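Local structure of putative acetyltransferase Sthe_0691 (Sphaerobacter thermophilus, 3SHP) at residues A[140-145]-A[164-169]. The protein is a putative acetyltransferase, probably of the GNAT type, which would transfer an acetyl group from acetyl-CoA to a substrate not yet identified. Numbering follows the deposited sequence.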
ATOM      1  N   ALA A 140     -32.896  25.816  -3.877  1.00 37.28           N
ATOM      2  CA  ALA A 140     -33.434  24.923  -4.909  1.00 36.68           C
ATOM      3  C   ALA A 140     -34.570  24.009  -4.396  1.00 36.65           C
ATOM      4  O   ALA A 140     -35.114  23.202  -5.160  1.00 37.02           O
ATOM      5  CB  ALA A 140     -32.329  24.105  -5.525  1.00 35.74           C
ATOM      6  N   GLY A 141     -34.921  24.122  -3.113  1.00 35.83           N
ATOM      7  CA  GLY A 141     -36.041  23.347  -2.570  1.00 35.28           C
ATOM      8  C   GLY A 141     -35.648  21.945  -2.120  1.00 35.14           C
ATOM      9  O   GLY A 141     -36.520  21.105  -1.910  1.00 36.25           O
ATOM     10  N   LEU A 142     -34.343  21.688  -1.985  1.00 33.67           N
ATOM     11  CA  LEU A 142     -33.849  20.465  -1.377  1.00 32.85           C
ATOM     12  C   LEU A 142     -33.815  20.634   0.141  1.00 32.40           C
ATOM     13  O   LEU A 142     -33.661  21.764   0.645  1.00 31.42           O
ATOM     14  CB  LEU A 142     -32.438  20.120  -1.873  1.00 32.54           C
ATOM     15  CG  LEU A 142     -32.186  19.994  -3.379  1.00 33.49           C
ATOM     16  CD1 LEU A 142     -30.703  19.642  -3.657  1.00 30.70           C
ATOM     17  CD2 LEU A 142     -33.069  18.927  -3.941  1.00 33.54           C
ATOM     18  N   LYS A 143     -33.944  19.502   0.848  1.00 31.75           N
ATOM     19  CA  LYS A 143     -33.934  19.452   2.306  1.00 31.70           C
ATOM     20  C   LYS A 143     -32.971  18.383   2.846  1.00 30.29           C
ATOM     21  O   LYS A 143     -32.857  17.276   2.294  1.00 29.45           O
ATOM     22  CB  LYS A 143     -35.347  19.200   2.829  1.00 32.91           C
ATOM     23  CG  LYS A 143     -36.246  20.471   2.756  1.00 39.11           C
ATOM     24  CD  LYS A 143     -37.704  20.117   2.880  1.00 46.66           C
ATOM     25  CE  LYS A 143     -38.592  21.309   2.537  1.00 52.96           C
ATOM     26  NZ  LYS A 143     -38.493  22.407   3.566  1.00 57.25           N
ATOM     27  N   ALA A 144     -32.285  18.726   3.931  1.00 29.29           N
ATOM     28  CA  ALA A 144     -31.349  17.803   4.568  1.00 28.49           C
ATOM     29  C   ALA A 144     -32.097  16.576   5.040  1.00 27.85           C
ATOM     30  O   ALA A 144     -33.048  16.681   5.813  1.00 28.47           O
ATOM     31  CB  ALA A 144     -30.647  18.484   5.733  1.00 28.73           C
ATOM     32  N   ALA A 145     -31.660  15.414   4.575  1.00 27.22           N
ATOM     33  CA  ALA A 145     -32.385  14.165   4.824  1.00 26.91           C
ATOM     34  C   ALA A 145     -31.559  13.189   5.663  1.00 26.40           C
ATOM     35  O   ALA A 145     -32.107  12.439   6.489  1.00 26.65           O
ATOM     36  CB  ALA A 145     -32.754  13.520   3.491  1.00 26.70           C
ATOM     37  N   TYR A 164     -28.869  15.894   0.841  1.00 25.16           N
ATOM     38  CA  TYR A 164     -30.032  16.735   0.611  1.00 26.22           C
ATOM     39  C   TYR A 164     -30.883  16.067  -0.446  1.00 27.20           C
ATOM     40  O   TYR A 164     -30.350  15.498  -1.403  1.00 27.66           O
ATOM     41  CB  TYR A 164     -29.601  18.140   0.138  1.00 25.93           C
ATOM     42  CG  TYR A 164     -29.385  19.102   1.281  1.00 25.53           C
ATOM     43  CD1 TYR A 164     -28.333  18.917   2.178  1.00 24.42           C
ATOM     44  CD2 TYR A 164     -30.233  20.189   1.472  1.00 25.46           C
ATOM     45  CE1 TYR A 164     -28.142  19.775   3.242  1.00 24.52           C
ATOM     46  CE2 TYR A 164     -30.042  21.079   2.540  1.00 25.40           C
ATOM     47  CZ  TYR A 164     -28.986  20.862   3.405  1.00 27.04           C
ATOM     48  OH  TYR A 164     -28.757  21.715   4.463  1.00 30.30           O
ATOM     49  N   GLN A 165     -32.201  16.153  -0.272  1.00 28.16           N
ATOM     50  CA  GLN A 165     -33.160  15.510  -1.173  1.00 28.89           C
ATOM     51  C   GLN A 165     -34.378  16.364  -1.441  1.00 30.47           C
ATOM     52  O   GLN A 165     -34.789  17.172  -0.601  1.00 30.64           O
ATOM     53  CB  GLN A 165     -33.606  14.158  -0.599  1.00 27.82           C
ATOM     54  CG  GLN A 165     -32.491  13.100  -0.623  1.00 26.28           C
ATOM     55  CD  GLN A 165     -33.016  11.690  -0.341  1.00 25.25           C
ATOM     56  OE1 GLN A 165     -33.399  11.364   0.796  1.00 25.26           O
ATOM     57  NE2 GLN A 165     -33.029  10.850  -1.366  1.00 20.96           N
ATOM     58  N   ALA A 166     -34.937  16.204  -2.631  1.00 32.49           N
ATOM     59  CA  ALA A 166     -36.327  16.543  -2.854  1.00 34.78           C
ATOM     60  C   ALA A 166     -37.002  15.260  -3.299  1.00 36.29           C
ATOM     61  O   ALA A 166     -36.502  14.529  -4.184  1.00 36.28           O
ATOM     62  CB  ALA A 166     -36.473  17.631  -3.889  1.00 34.62           C
ATOM     63  N   VAL A 167     -38.122  14.973  -2.653  1.00 38.26           N
ATOM     64  CA  VAL A 167     -38.885  13.777  -2.920  1.00 40.64           C
ATOM     65  C   VAL A 167     -40.341  14.167  -3.214  1.00 43.66           C
ATOM     66  O   VAL A 167     -41.018  14.783  -2.379  1.00 43.90           O
ATOM     67  CB  VAL A 167     -38.801  12.791  -1.741  1.00 40.76           C
ATOM     68  CG1 VAL A 167     -39.666  11.541  -1.989  1.00 39.91           C
ATOM     69  CG2 VAL A 167     -37.325  12.407  -1.443  1.00 40.06           C
ATOM     70  N   ASP A 168     -40.797  13.816  -4.413  1.00 46.53           N
ATOM     71  CA  ASP A 168     -42.170  14.043  -4.844  1.00 50.40           C
ATOM     72  C   ASP A 168     -43.178  13.539  -3.808  1.00 53.29           C
ATOM     73  O   ASP A 168     -42.995  12.450  -3.241  1.00 52.91           O
ATOM     74  CB  ASP A 168     -42.402  13.357  -6.197  1.00 50.04           C
ATOM     75  CG  ASP A 168     -43.748  13.690  -6.804  1.00 50.80           C
ATOM     76  OD1 ASP A 168     -44.762  13.202  -6.269  1.00 49.81           O
ATOM     77  OD2 ASP A 168     -43.793  14.421  -7.827  1.00 51.89           O
ATOM     78  N   PRO A 169     -44.246  14.330  -3.553  1.00 56.61           N
ATOM     79  CA  PRO A 169     -45.318  13.949  -2.618  1.00 59.17           C
ATOM     80  C   PRO A 169     -45.837  12.513  -2.819  1.00 61.39           C
ATOM     81  O   PRO A 169     -46.056  11.805  -1.831  1.00 61.91           O
ATOM     82  CB  PRO A 169     -46.430  14.958  -2.916  1.00 59.24           C
ATOM     83  CG  PRO A 169     -45.744  16.152  -3.461  1.00 58.67           C
ATOM     84  CD  PRO A 169     -44.411  15.714  -4.039  1.00 57.16           C
TER
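An antiparallel pair, strands 143-151 and 157-167, in the mixed sheet of a fold consistent with the GNAT acetyltransferases holds this contact: helix 131-139 ends in a Schellman motif, with Gly141 at positive phi (85°), and strand 143-151 begins here against the end of strand 157-167. The short axes of 143-145 and 164-167 diverge by 106°, so the strands are splayed here, and pairing continues beyond, where Ala145 bonds to the backbone of Ile163. Lys143 and Gln165 form the hydrogen-bonded pair: Lys143 N donates to Gln165 O and Gln165 N to Lys143 O, each at 2.9 Å and nearly straight, although both donors sit above the acceptor's carbonyl plane. Gln165 O also receives a CA-H...O contact from Leu142 CA at 3.5 Å. In the adjoining non-hydrogen-bonded pair, Tyr164 has CG anti to its carbonyl carbon, and the ring lies alongside residues 142-144. Ala144 CB makes a CH-pi contact over the ring face, 4.0 Å from its centroid and 23° off the normal, while Ala144 N lies over the same ring, toward its rim. The hydroxyl hydrogen-bonds to Glu138, tying strand to helix; an alanine in place of Tyr164 would probably loosen this junction, losing both the ring under Ala144 and that bond. Leu142 turns CD2 onto Ala166 CB, 3.6 Å away, and packs on Ala137 and Val124. On the face shared with Lys143, the extended Gln165 side chain is fixed at its amide, NE2 bonding to Thr123 and OE1 to the backbone N of Ala44, and OE1 also touches Ala145 CB at 3.5 Å.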